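Local coordinates for translocator protein BipD (PDB 2J9T) that is required for invasion of epithelial cells and survival within host cells, and probably regulates secretion of type III effector proteins and their insertion into the target membrane, at residues R58-I63 against D163-K168; S159-Y164 against G178-L183; A182-V187 against K230-L235; K207-A212 against Q266-K271. All coordinates share one frame; numbering follows the deposited sequence.

Interaction 1: R58-I63 against D163-K168; sequences RLPDRI and DYISAK. With BO3 (boric acid), chain C.
Pro-60 and Ile-165 meet where two antiparallel sheets face each other near one end of the molecule. Strand 61-63 forms a two-stranded sheet with 66-68. Strand 165-167 is an outer strand of the three-stranded sheet with 172-175 and 240-243. The touching parts run in nearly the same direction, 19° apart. No hydrogen bond joins the two segments; the contact is made by side chains. The Pro-60 ring presents CB and CG to Ile-165 CG2, with CB at 3.7 Å from that methyl. The two side chains cross at about a right angle. Ile-165 CG1 is anti to the carbonyl carbon (chi1 -69°), which sets CG2 anti to the backbone N, on the proline side. The other branch of Ile-165 carries CD1, which lies 4.4 Å from Leu-59 CD2. Farther along, the Arg-62 side chain bends at chi2 and brings its guanidinium past Ala-167. Arg-62 CZ is 3.8 Å from Ala-167 CB, and Ala-167 CA sits at the edge of the guanidinium, in its plane. Arg-62 NH1 is hydrogen-bonded to Asp-169 O, just beyond the second segment. Phe-67 and Met-173 add apolar cover, and Tyr-247 OH is hydrogen-bonded to Pro-60 O. This is the buried packing of a β-hairpin and its leading loop on one face of a small antiparallel sheet, over its outer strand 165-167.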
loop_
_atom_site.group_PDB
_atom_site.type_symbol
_atom_site.label_atom_id
_atom_site.label_comp_id
_atom_site.label_asym_id
_atom_site.label_seq_id
_atom_site.Cartn_x
_atom_site.Cartn_y
_atom_site.Cartn_z
ATOM N N ARG A 58 17.810 -0.948 -3.218
ATOM C CA ARG A 58 18.924 -0.031 -3.039
ATOM C C ARG A 58 19.601 0.324 -4.356
ATOM O O ARG A 58 19.908 -0.547 -5.163
ATOM C CB ARG A 58 19.938 -0.608 -2.056
ATOM C CG ARG A 58 21.375 -0.281 -2.403
ATOM C CD ARG A 58 22.333 -0.880 -1.400
ATOM N NE ARG A 58 22.300 -2.336 -1.426
ATOM C CZ ARG A 58 22.914 -3.076 -2.338
ATOM N NH1 ARG A 58 23.615 -2.495 -3.297
ATOM N NH2 ARG A 58 22.827 -4.394 -2.289
ATOM N N LEU A 59 19.836 1.615 -4.556
ATOM C CA LEU A 59 20.463 2.111 -5.772
ATOM C C LEU A 59 21.948 1.773 -5.792
ATOM O O LEU A 59 22.565 1.591 -4.740
ATOM C CB LEU A 59 20.273 3.631 -5.879
ATOM C CG LEU A 59 18.853 4.141 -6.134
ATOM C CD1 LEU A 59 18.807 5.659 -6.068
ATOM C CD2 LEU A 59 18.319 3.640 -7.466
ATOM N N PRO A 60 22.522 1.707 -6.990
ATOM C CA PRO A 60 23.953 1.443 -7.135
ATOM C C PRO A 60 24.753 2.523 -6.397
ATOM O O PRO A 60 24.310 3.668 -6.284
ATOM C CB PRO A 60 24.176 1.561 -8.647
ATOM C CG PRO A 60 22.873 1.180 -9.244
ATOM C CD PRO A 60 21.819 1.677 -8.287
ATOM N N ASP A 61 25.924 2.151 -5.892
ATOM C CA ASP A 61 26.764 3.078 -5.136
ATOM C C ASP A 61 28.234 2.683 -5.247
ATOM O O ASP A 61 28.565 1.661 -5.849
ATOM C CB ASP A 61 26.340 3.082 -3.664
ATOM C CG ASP A 61 26.547 4.426 -2.997
ATOM O OD1 ASP A 61 26.758 5.430 -3.711
ATOM O OD2 ASP A 61 26.487 4.478 -1.751
ATOM N N ARG A 62 29.116 3.488 -4.659
ATOM C CA ARG A 62 30.552 3.197 -4.679
ATOM C C ARG A 62 31.139 3.139 -3.274
ATOM O O ARG A 62 31.020 4.089 -2.496
ATOM C CB ARG A 62 31.310 4.221 -5.523
ATOM C CG ARG A 62 31.209 3.977 -7.013
ATOM C CD ARG A 62 32.579 3.924 -7.671
ATOM N NE ARG A 62 32.464 3.916 -9.124
ATOM C CZ ARG A 62 33.481 4.106 -9.953
ATOM N NH1 ARG A 62 33.285 4.089 -11.262
ATOM N NH2 ARG A 62 34.694 4.309 -9.469
ATOM N N ILE A 63 31.771 2.019 -2.955
ATOM C CA ILE A 63 32.375 1.834 -1.644
ATOM C C ILE A 63 33.865 1.576 -1.806
ATOM O O ILE A 63 34.280 0.482 -2.205
ATOM C CB ILE A 63 31.679 0.710 -0.853
ATOM C CG1 ILE A 63 30.266 1.141 -0.444
ATOM C CG2 ILE A 63 32.495 0.340 0.371
ATOM C CD1 ILE A 63 29.231 0.974 -1.536
ATOM N N ASP A 163 19.577 -0.134 -14.501
ATOM C CA ASP A 163 20.246 -0.458 -15.754
ATOM C C ASP A 163 20.830 0.809 -16.385
ATOM O O ASP A 163 21.641 0.738 -17.307
ATOM C CB ASP A 163 19.269 -1.119 -16.733
ATOM C CG ASP A 163 18.714 -2.434 -16.212
ATOM O OD1 ASP A 163 17.822 -3.008 -16.876
ATOM O OD2 ASP A 163 19.162 -2.887 -15.134
ATOM N N TYR A 164 20.405 1.966 -15.887
ATOM C CA TYR A 164 20.860 3.242 -16.423
ATOM C C TYR A 164 21.814 3.967 -15.482
ATOM O O TYR A 164 22.091 5.152 -15.659
ATOM C CB TYR A 164 19.668 4.131 -16.778
ATOM C CG TYR A 164 18.671 3.469 -17.702
ATOM C CD1 TYR A 164 17.722 2.585 -17.212
ATOM C CD2 TYR A 164 18.692 3.711 -19.067
ATOM C CE1 TYR A 164 16.812 1.964 -18.055
ATOM C CE2 TYR A 164 17.786 3.093 -19.919
ATOM C CZ TYR A 164 16.842 2.226 -19.401
ATOM O OH TYR A 164 15.929 1.619 -20.234
ATOM N N ILE A 165 22.320 3.243 -14.486
ATOM C CA ILE A 165 23.302 3.785 -13.547
ATOM C C ILE A 165 24.491 2.836 -13.525
ATOM O O ILE A 165 24.365 1.688 -13.100
ATOM C CB ILE A 165 22.723 3.970 -12.117
ATOM C CG1 ILE A 165 21.691 5.094 -12.090
ATOM C CG2 ILE A 165 23.845 4.260 -11.120
ATOM C CD1 ILE A 165 20.697 4.955 -10.975
ATOM N N SER A 166 25.633 3.303 -14.017
ATOM C CA SER A 166 26.831 2.475 -14.077
ATOM C C SER A 166 28.096 3.248 -13.716
ATOM O O SER A 166 28.095 4.477 -13.660
ATOM C CB SER A 166 26.977 1.857 -15.468
ATOM O OG SER A 166 27.090 2.863 -16.461
ATOM N N ALA A 167 29.177 2.513 -13.477
ATOM C CA ALA A 167 30.457 3.120 -13.137
ATOM C C ALA A 167 31.197 3.505 -14.411
ATOM O O ALA A 167 31.206 2.752 -15.380
ATOM C CB ALA A 167 31.298 2.151 -12.309
ATOM N N LYS A 168 31.808 4.685 -14.417
ATOM C CA LYS A 168 32.556 5.127 -15.587
ATOM C C LYS A 168 34.067 5.090 -15.347
ATOM O O LYS A 168 34.750 4.149 -15.758
ATOM C CB LYS A 168 32.102 6.518 -16.040
ATOM C CG LYS A 168 31.001 6.490 -17.095
ATOM C CD LYS A 168 31.523 5.990 -18.433
ATOM C CE LYS A 168 31.283 4.494 -18.601
ATOM N NZ LYS A 168 32.210 3.873 -19.596
HETATM B B BO3 C . 14.274 2.822 -16.490
HETATM O O1 BO3 C . 14.983 1.704 -15.991
HETATM O O2 BO3 C . 14.157 3.024 -17.888
HETATM O O3 BO3 C . 13.652 3.720 -15.589
#

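Interaction 2: S159-Y164 against G178-L183. With BO3 (boric acid), chain C.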
loop_
_atom_site.group_PDB
_atom_site.type_symbol
_atom_site.label_atom_id
_atom_site.label_comp_id
_atom_site.label_asym_id
_atom_site.label_seq_id
_atom_site.Cartn_x
_atom_site.Cartn_y
_atom_site.Cartn_z
ATOM N N SER A 159 14.054 -0.857 -9.546
ATOM C CA SER A 159 14.888 -1.952 -10.025
ATOM C C SER A 159 15.345 -1.746 -11.466
ATOM O O SER A 159 16.523 -1.924 -11.786
ATOM C CB SER A 159 14.151 -3.280 -9.899
ATOM O OG SER A 159 12.942 -3.118 -9.186
ATOM N N LYS A 160 14.407 -1.388 -12.336
ATOM C CA LYS A 160 14.717 -1.178 -13.746
ATOM C C LYS A 160 15.697 -0.025 -13.930
ATOM O O LYS A 160 16.642 -0.114 -14.718
ATOM C CB LYS A 160 13.440 -0.906 -14.539
ATOM C CG LYS A 160 12.773 -2.153 -15.084
ATOM C CD LYS A 160 11.257 -2.039 -15.012
ATOM C CE LYS A 160 10.578 -2.850 -16.106
ATOM N NZ LYS A 160 9.626 -2.015 -16.891
ATOM N N LEU A 161 15.457 1.064 -13.207
ATOM C CA LEU A 161 16.287 2.252 -13.319
ATOM C C LEU A 161 17.776 1.966 -13.113
ATOM O O LEU A 161 18.635 2.721 -13.577
ATOM C CB LEU A 161 15.773 3.362 -12.381
ATOM C CG LEU A 161 16.507 3.783 -11.099
ATOM C CD1 LEU A 161 15.563 4.616 -10.235
ATOM C CD2 LEU A 161 17.038 2.602 -10.305
ATOM N N GLN A 162 18.075 0.852 -12.451
ATOM C CA GLN A 162 19.458 0.483 -12.156
ATOM C C GLN A 162 20.270 0.099 -13.390
ATOM O O GLN A 162 21.506 0.046 -13.344
ATOM C CB GLN A 162 19.507 -0.614 -11.098
ATOM C CG GLN A 162 18.958 -0.166 -9.759
ATOM C CD GLN A 162 19.061 -1.230 -8.706
ATOM O OE1 GLN A 162 20.009 -2.011 -8.692
ATOM N NE2 GLN A 162 18.098 -1.253 -7.791
ATOM N N ASP A 163 19.577 -0.134 -14.501
ATOM C CA ASP A 163 20.246 -0.458 -15.754
ATOM C C ASP A 163 20.830 0.809 -16.385
ATOM O O ASP A 163 21.641 0.738 -17.307
ATOM C CB ASP A 163 19.269 -1.119 -16.733
ATOM C CG ASP A 163 18.714 -2.434 -16.212
ATOM O OD1 ASP A 163 17.822 -3.008 -16.876
ATOM O OD2 ASP A 163 19.162 -2.887 -15.134
ATOM N N TYR A 164 20.405 1.966 -15.887
ATOM C CA TYR A 164 20.860 3.242 -16.423
ATOM C C TYR A 164 21.814 3.967 -15.482
ATOM O O TYR A 164 22.091 5.152 -15.659
ATOM C CB TYR A 164 19.668 4.131 -16.778
ATOM C CG TYR A 164 18.671 3.469 -17.702
ATOM C CD1 TYR A 164 17.722 2.585 -17.212
ATOM C CD2 TYR A 164 18.692 3.711 -19.067
ATOM C CE1 TYR A 164 16.812 1.964 -18.055
ATOM C CE2 TYR A 164 17.786 3.093 -19.919
ATOM C CZ TYR A 164 16.842 2.226 -19.401
ATOM O OH TYR A 164 15.929 1.619 -20.234
ATOM N N GLY A 178 17.504 10.920 -18.315
ATOM C CA GLY A 178 16.403 11.023 -19.273
ATOM C C GLY A 178 15.583 9.736 -19.360
ATOM O O GLY A 178 14.353 9.768 -19.303
ATOM N N LYS A 179 16.270 8.606 -19.508
ATOM C CA LYS A 179 15.606 7.314 -19.604
ATOM C C LYS A 179 14.888 6.948 -18.299
ATOM O O LYS A 179 13.805 6.352 -18.327
ATOM C CB LYS A 179 16.606 6.226 -20.002
ATOM C CG LYS A 179 17.363 6.520 -21.297
ATOM C CD LYS A 179 17.707 5.238 -22.045
ATOM C CE LYS A 179 19.153 5.251 -22.544
ATOM N NZ LYS A 179 19.752 3.883 -22.580
ATOM N N ILE A 180 15.486 7.320 -17.165
ATOM C CA ILE A 180 14.882 7.069 -15.854
ATOM C C ILE A 180 13.671 7.987 -15.670
ATOM O O ILE A 180 12.618 7.560 -15.187
ATOM C CB ILE A 180 15.901 7.270 -14.700
ATOM C CG1 ILE A 180 17.079 6.304 -14.827
ATOM C CG2 ILE A 180 15.225 7.105 -13.342
ATOM C CD1 ILE A 180 18.081 6.437 -13.700
ATOM N N LYS A 181 13.833 9.249 -16.056
ATOM C CA LYS A 181 12.764 10.242 -15.962
ATOM C C LYS A 181 11.524 9.765 -16.712
ATOM O O LYS A 181 10.401 9.922 -16.240
ATOM C CB LYS A 181 13.240 11.585 -16.535
ATOM C CG LYS A 181 12.250 12.720 -16.369
ATOM C CD LYS A 181 12.726 13.978 -17.073
ATOM C CE LYS A 181 13.000 15.096 -16.077
ATOM N NZ LYS A 181 11.792 15.941 -15.834
ATOM N N ALA A 182 11.743 9.165 -17.879
ATOM C CA ALA A 182 10.653 8.654 -18.710
ATOM C C ALA A 182 9.893 7.533 -18.016
ATOM O O ALA A 182 8.681 7.403 -18.176
ATOM C CB ALA A 182 11.190 8.176 -20.043
ATOM N N LEU A 183 10.613 6.716 -17.258
ATOM C CA LEU A 183 9.998 5.609 -16.551
ATOM C C LEU A 183 9.209 6.083 -15.334
ATOM O O LEU A 183 8.125 5.564 -15.046
ATOM C CB LEU A 183 11.044 4.575 -16.145
ATOM C CG LEU A 183 10.558 3.121 -16.126
ATOM C CD1 LEU A 183 11.227 2.341 -14.992
ATOM C CD2 LEU A 183 9.023 3.045 -16.015
HETATM B B BO3 C . 14.274 2.822 -16.490
HETATM O O1 BO3 C . 14.983 1.704 -15.991
HETATM O O2 BO3 C . 14.157 3.024 -17.888
HETATM O O3 BO3 C . 13.652 3.720 -15.589
#
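Leu-161 and Ile-180 form the middle of a contact between two helices joined by a β-hairpin (strands 165-167 and 172-175). The long helix 121-160 ends in a short 3-10 turn, and after the hairpin helix 177-189 comes back alongside. The backbones are close here, with Leu-161 CA 5.6 Å from Ile-180 CA. The two side chains cross obliquely. Ile-180 CG2 packs on Leu-161 CB at 3.9 Å, while Ile-180 CD1 reaches Leu-161 CG at 4.0 Å. Ile-180 also serves Tyr-164, whose CB lies 3.9 Å from Ile-180 CG1. Tyr-164 CG is anti to the carbonyl carbon (chi1 -54°), which lays the ring beside Lys-179. The Lys-179 chain crosses the ring at about a right angle on the CD2 and CE2 side, but CD is modelled too close to CE2, so the detail is doubtful. At the other end Lys-160 CB meets Leu-183 CD1 at 4.0 Å. A boric acid molecule lies between the two segments. Its O1 is 2.8 Å from Lys-160 O, but several of its contacts are too short, so its exact placement is doubtful. Outside this shell, Asp-238 OD1 accepts a hydrogen bond from Lys-179 N. Gln-162 NE2 donates to Met-158 O, one turn earlier in the chain, and to Arg-71 O. The backbone of the turn is held by bonds three residues apart: Asp-163 N donates to Lys-160 O at 2.9 Å, and Tyr-164 N to Leu-161 O at 3.0 Å.

Interaction 3: A182-V187 against K230-L235. With BO3 (boric acid), chain C.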
loop_
_atom_site.group_PDB
_atom_site.type_symbol
_atom_site.label_atom_id
_atom_site.label_comp_id
_atom_site.label_asym_id
_atom_site.label_seq_id
_atom_site.Cartn_x
_atom_site.Cartn_y
_atom_site.Cartn_z
ATOM N N ALA A 182 11.743 9.165 -17.879
ATOM C CA ALA A 182 10.653 8.654 -18.710
ATOM C C ALA A 182 9.893 7.533 -18.016
ATOM O O ALA A 182 8.681 7.403 -18.176
ATOM C CB ALA A 182 11.190 8.176 -20.043
ATOM N N LEU A 183 10.613 6.716 -17.258
ATOM C CA LEU A 183 9.998 5.609 -16.551
ATOM C C LEU A 183 9.209 6.083 -15.334
ATOM O O LEU A 183 8.125 5.564 -15.046
ATOM C CB LEU A 183 11.044 4.575 -16.145
ATOM C CG LEU A 183 10.558 3.121 -16.126
ATOM C CD1 LEU A 183 11.227 2.341 -14.992
ATOM C CD2 LEU A 183 9.023 3.045 -16.015
ATOM N N ILE A 184 9.740 7.078 -14.625
ATOM C CA ILE A 184 9.037 7.621 -13.472
ATOM C C ILE A 184 7.766 8.318 -13.943
ATOM O O ILE A 184 6.716 8.221 -13.304
ATOM C CB ILE A 184 9.925 8.568 -12.647
ATOM C CG1 ILE A 184 10.915 7.773 -11.800
ATOM C CG2 ILE A 184 9.073 9.436 -11.740
ATOM C CD1 ILE A 184 12.172 8.529 -11.488
ATOM N N GLN A 185 7.859 9.000 -15.082
ATOM C CA GLN A 185 6.706 9.688 -15.658
ATOM C C GLN A 185 5.615 8.690 -16.029
ATOM O O GLN A 185 4.424 8.988 -15.935
ATOM C CB GLN A 185 7.119 10.488 -16.894
ATOM C CG GLN A 185 6.000 11.320 -17.498
ATOM C CD GLN A 185 5.341 12.234 -16.484
ATOM O OE1 GLN A 185 5.983 13.125 -15.923
ATOM N NE2 GLN A 185 4.056 12.011 -16.231
ATOM N N GLN A 186 6.032 7.503 -16.459
ATOM C CA GLN A 186 5.095 6.451 -16.832
ATOM C C GLN A 186 4.324 5.971 -15.603
ATOM O O GLN A 186 3.105 5.789 -15.654
ATOM C CB GLN A 186 5.834 5.282 -17.492
ATOM C CG GLN A 186 5.014 4.002 -17.605
ATOM C CD GLN A 186 5.143 3.343 -18.966
ATOM O OE1 GLN A 186 6.169 3.472 -19.636
ATOM N NE2 GLN A 186 4.102 2.629 -19.382
ATOM N N VAL A 187 5.040 5.780 -14.499
ATOM C CA VAL A 187 4.421 5.346 -13.255
ATOM C C VAL A 187 3.380 6.367 -12.812
ATOM O O VAL A 187 2.312 6.003 -12.314
ATOM C CB VAL A 187 5.468 5.112 -12.149
ATOM C CG1 VAL A 187 4.783 4.885 -10.816
ATOM C CG2 VAL A 187 6.358 3.937 -12.498
ATOM N N LYS A 230 8.920 14.825 -7.266
ATOM C CA LYS A 230 10.202 15.243 -6.711
ATOM C C LYS A 230 11.317 14.344 -7.245
ATOM O O LYS A 230 12.377 14.824 -7.645
ATOM C CB LYS A 230 10.164 15.191 -5.185
ATOM C CG LYS A 230 9.377 16.320 -4.550
ATOM C CD LYS A 230 10.294 17.422 -4.058
ATOM C CE LYS A 230 9.654 18.217 -2.926
ATOM N NZ LYS A 230 8.190 18.411 -3.129
ATOM N N MET A 231 11.050 13.040 -7.285
ATOM C CA MET A 231 12.023 12.069 -7.788
ATOM C C MET A 231 12.322 12.301 -9.264
ATOM O O MET A 231 13.482 12.311 -9.681
ATOM C CB MET A 231 11.514 10.642 -7.587
ATOM C CG MET A 231 11.474 10.189 -6.136
ATOM S SD MET A 231 10.730 8.553 -5.967
ATOM C CE MET A 231 12.013 7.686 -5.072
ATOM N N ARG A 232 11.263 12.481 -10.047
ATOM C CA ARG A 232 11.377 12.715 -11.482
ATOM C C ARG A 232 12.108 14.016 -11.785
ATOM O O ARG A 232 12.910 14.085 -12.717
ATOM C CB ARG A 232 9.982 12.735 -12.120
ATOM C CG ARG A 232 9.937 13.287 -13.536
ATOM C CD ARG A 232 9.268 14.649 -13.571
ATOM N NE ARG A 232 7.839 14.547 -13.828
ATOM C CZ ARG A 232 6.949 15.469 -13.476
ATOM N NH1 ARG A 232 5.666 15.289 -13.750
ATOM N NH2 ARG A 232 7.338 16.569 -12.853
ATOM N N ASP A 233 11.820 15.047 -10.997
ATOM C CA ASP A 233 12.409 16.371 -11.195
ATOM C C ASP A 233 13.864 16.459 -10.729
ATOM O O ASP A 233 14.519 17.487 -10.914
ATOM C CB ASP A 233 11.569 17.439 -10.476
ATOM C CG ASP A 233 10.298 17.800 -11.233
ATOM O OD1 ASP A 233 10.033 17.187 -12.291
ATOM O OD2 ASP A 233 9.567 18.697 -10.769
ATOM N N SER A 234 14.360 15.392 -10.107
ATOM C CA SER A 234 15.727 15.377 -9.572
ATOM C C SER A 234 16.750 14.845 -10.571
ATOM O O SER A 234 17.943 15.096 -10.443
ATOM C CB SER A 234 15.792 14.550 -8.279
ATOM O OG SER A 234 15.688 13.157 -8.544
ATOM N N LEU A 235 16.274 14.083 -11.545
ATOM C CA LEU A 235 17.139 13.455 -12.534
ATOM C C LEU A 235 17.871 14.446 -13.441
ATOM O O LEU A 235 17.376 15.539 -13.720
ATOM C CB LEU A 235 16.333 12.472 -13.387
ATOM C CG LEU A 235 16.009 11.110 -12.777
ATOM C CD1 LEU A 235 17.037 10.735 -11.743
ATOM C CD2 LEU A 235 14.615 11.109 -12.183
HETATM B B BO3 C . 14.274 2.822 -16.490
HETATM O O1 BO3 C . 14.983 1.704 -15.991
HETATM O O2 BO3 C . 14.157 3.024 -17.888
HETATM O O3 BO3 C . 13.652 3.720 -15.589
#
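Arg-232 holds Gln-185 side-on. Arg-232 NE and Arg-232 NH1 both donate to Gln-185 OE1, each at 3.1 Å, with N-H...O angles bent to 140°. NH1 lies in the carbonyl plane on a lone pair of OE1, while NE is tilted from that plane. The amide and guanidinium are nearly coplanar, and the two side chains lie side by side. Arg-232 CG is anti to the backbone N (chi1 166°), and bends at chi2 and chi3 turn NE and NH1 to Gln-185. The third nitrogen, Arg-232 NH2, makes a salt bridge to Asp-233 OD1 at 2.8 Å, nearly straight. All three guanidinium nitrogens are thus engaged, which fixes the group's rotation. Gln-185 NE2 is hydrogen-bonded to Asp-189 OD1, one turn farther along its helix. Ser-234 N and Ser-234 OG both donate to Met-231 O. Beside these polar groups, Ile-184 packs with both branches. Its CG2 rests on Arg-232 CB, and its CD1 meets Leu-235 CD2 tip to tip at 3.6 Å. Leu-235 also touches Trp-250 of helix 244-292, and Val-187 touches helix 121-160. This is helix-helix packing between short helices 177-189 and 226-232, laid against the long helices of a type III secretion tip protein.

Interaction 4: K207-A212 against Q266-K271; sequences KELGDA and QTLVEK
Leu-209 and Leu-268 have the nearest CA atoms, 6.9 Å apart, where helix 202-209 ends beside the long helix 244-292, predicted to be coiled coil. Gly-210 follows with a positive phi of 93°, and the chain leaves the helix for a loop. The polar link is made by Lys-271. Its NZ donates to the backbone Glu-208 O at 2.8 Å. The nitrogen lies in the carbonyl plane, with a C=O...N angle of 160°. The lysine chain is extended through chi3 and turns only at its end (chi4 -89°), which brings NZ onto the oxygen in the last helical turn. The Glu-208 carboxylate is directed to other partners, with OE2 in a salt bridge to Arg-204 and OE1 hydrogen-bonded to Tyr-140 OH. Its charge is not in contact with the lysine, with Glu-208 OE1 5.6 Å from Lys-271 NZ. Leu-268 fills the apolar half of the contact. Its CD1 approaches the carbonyl Leu-209 O at 3.3 Å. Leu-209 itself packs on Ile-143, and Leu-268 on Leu-147, both of helix 121-160. The remaining touches are looser: Leu-209 CD2 is 4.5 Å from Leu-268 CD1, and Ala-212 CB is 4.5 Å from Leu-268 CD2.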
loop_
_atom_site.group_PDB
_atom_site.type_symbol
_atom_site.label_atom_id
_atom_site.label_comp_id
_atom_site.label_asym_id
_atom_site.label_seq_id
_atom_site.Cartn_x
_atom_site.Cartn_y
_atom_site.Cartn_z
ATOM N N LYS A 207 -10.187 12.431 6.462
ATOM C CA LYS A 207 -9.451 12.526 7.718
ATOM C C LYS A 207 -8.759 11.190 7.982
ATOM O O LYS A 207 -7.622 11.147 8.465
ATOM C CB LYS A 207 -10.401 12.864 8.876
ATOM C CG LYS A 207 -11.109 14.195 8.732
ATOM C CD LYS A 207 -10.131 15.307 8.373
ATOM C CE LYS A 207 -9.517 15.933 9.622
ATOM N NZ LYS A 207 -10.466 16.857 10.307
ATOM N N GLU A 208 -9.443 10.108 7.621
ATOM C CA GLU A 208 -8.944 8.755 7.831
ATOM C C GLU A 208 -7.674 8.422 7.049
ATOM O O GLU A 208 -6.674 8.007 7.626
ATOM C CB GLU A 208 -10.031 7.741 7.474
ATOM C CG GLU A 208 -10.816 7.221 8.658
ATOM C CD GLU A 208 -10.747 5.717 8.769
ATOM O OE1 GLU A 208 -9.667 5.154 8.491
ATOM O OE2 GLU A 208 -11.776 5.096 9.122
ATOM N N LEU A 209 -7.746 8.550 5.727
ATOM C CA LEU A 209 -6.644 8.165 4.849
ATOM C C LEU A 209 -5.365 8.999 4.941
ATOM O O LEU A 209 -4.270 8.481 4.724
ATOM C CB LEU A 209 -7.128 8.019 3.405
ATOM C CG LEU A 209 -8.306 7.048 3.257
ATOM C CD1 LEU A 209 -8.779 6.949 1.821
ATOM C CD2 LEU A 209 -7.945 5.677 3.814
ATOM N N GLY A 210 -5.498 10.283 5.259
ATOM C CA GLY A 210 -4.330 11.141 5.433
ATOM C C GLY A 210 -3.875 11.923 4.196
ATOM O O GLY A 210 -4.600 12.029 3.201
ATOM N N ASP A 211 -2.660 12.468 4.288
ATOM C CA ASP A 211 -2.062 13.316 3.252
ATOM C C ASP A 211 -1.668 12.626 1.950
ATOM O O ASP A 211 -1.805 13.209 0.876
ATOM C CB ASP A 211 -0.839 14.044 3.812
ATOM C CG ASP A 211 -1.210 15.258 4.638
ATOM O OD1 ASP A 211 -1.696 16.252 4.051
ATOM O OD2 ASP A 211 -1.007 15.222 5.874
ATOM N N ALA A 212 -1.099 11.428 2.057
ATOM C CA ALA A 212 -0.619 10.687 0.889
ATOM C C ALA A 212 -1.697 10.440 -0.160
ATOM O O ALA A 212 -1.399 10.003 -1.269
ATOM C CB ALA A 212 0.000 9.373 1.321
ATOM N N GLN A 266 3.278 2.355 4.861
ATOM C CA GLN A 266 3.340 1.759 6.194
ATOM C C GLN A 266 2.195 2.262 7.075
ATOM O O GLN A 266 1.501 1.474 7.721
ATOM C CB GLN A 266 4.684 2.080 6.849
ATOM C CG GLN A 266 4.865 1.470 8.217
ATOM C CD GLN A 266 5.397 0.062 8.147
ATOM O OE1 GLN A 266 6.527 -0.165 7.714
ATOM N NE2 GLN A 266 4.578 -0.901 8.557
ATOM N N THR A 267 2.014 3.583 7.100
ATOM C CA THR A 267 0.957 4.214 7.891
ATOM C C THR A 267 -0.407 3.672 7.477
ATOM O O THR A 267 -1.214 3.273 8.320
ATOM C CB THR A 267 1.004 5.760 7.762
ATOM O OG1 THR A 267 2.265 6.247 8.240
ATOM C CG2 THR A 267 -0.117 6.407 8.564
ATOM N N LEU A 268 -0.658 3.667 6.173
ATOM C CA LEU A 268 -1.915 3.177 5.644
ATOM C C LEU A 268 -2.132 1.714 6.011
ATOM O O LEU A 268 -3.243 1.310 6.345
ATOM C CB LEU A 268 -1.964 3.368 4.133
ATOM C CG LEU A 268 -2.517 4.724 3.674
ATOM C CD1 LEU A 268 -3.569 5.237 4.659
ATOM C CD2 LEU A 268 -1.401 5.740 3.502
ATOM N N VAL A 269 -1.062 0.929 5.972
ATOM C CA VAL A 269 -1.138 -0.479 6.334
ATOM C C VAL A 269 -1.567 -0.621 7.793
ATOM O O VAL A 269 -2.452 -1.417 8.116
ATOM C CB VAL A 269 0.187 -1.213 6.049
ATOM C CG1 VAL A 269 0.163 -2.611 6.639
ATOM C CG2 VAL A 269 0.450 -1.272 4.552
ATOM N N GLU A 270 -0.963 0.179 8.668
ATOM C CA GLU A 270 -1.313 0.151 10.090
ATOM C C GLU A 270 -2.787 0.491 10.288
ATOM O O GLU A 270 -3.467 -0.118 11.122
ATOM C CB GLU A 270 -0.426 1.100 10.896
ATOM C CG GLU A 270 1.048 0.712 10.884
ATOM C CD GLU A 270 1.965 1.838 11.343
ATOM O OE1 GLU A 270 1.525 3.008 11.343
ATOM O OE2 GLU A 270 3.127 1.550 11.706
ATOM N N LYS A 271 -3.289 1.432 9.491
ATOM C CA LYS A 271 -4.700 1.816 9.546
ATOM C C LYS A 271 -5.588 0.668 9.055
ATOM O O LYS A 271 -6.681 0.442 9.580
ATOM C CB LYS A 271 -4.952 3.061 8.692
ATOM C CG LYS A 271 -4.382 4.340 9.263
ATOM C CD LYS A 271 -4.600 5.498 8.308
ATOM C CE LYS A 271 -3.910 6.761 8.800
ATOM N NZ LYS A 271 -4.796 7.555 9.689
#

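Overall arrangement
Interactions 1, 2 and 3 cluster on the same side of the chain's centre. Interaction 1 touches interaction 2 and shares the turn at Asp-163 and Tyr-164 with it. Interactions 2 and 3 both use helix 177-189, through different residues, and their centres are 9 Å apart. Interaction 4 is separate, with its nearest atoms about 12 Å from interaction 3, and lies closest to the chain's centre. Interaction 1 is the most buried; the others are partly buried. Interactions 1 and 2 have no hydrogen bonds across their segments and rest mainly on apolar packing, with Arg-62 and lysine chains alongside. Interaction 3 adds a side-chain hydrogen-bond pair, and interaction 4 a lysine on a backbone carbonyl.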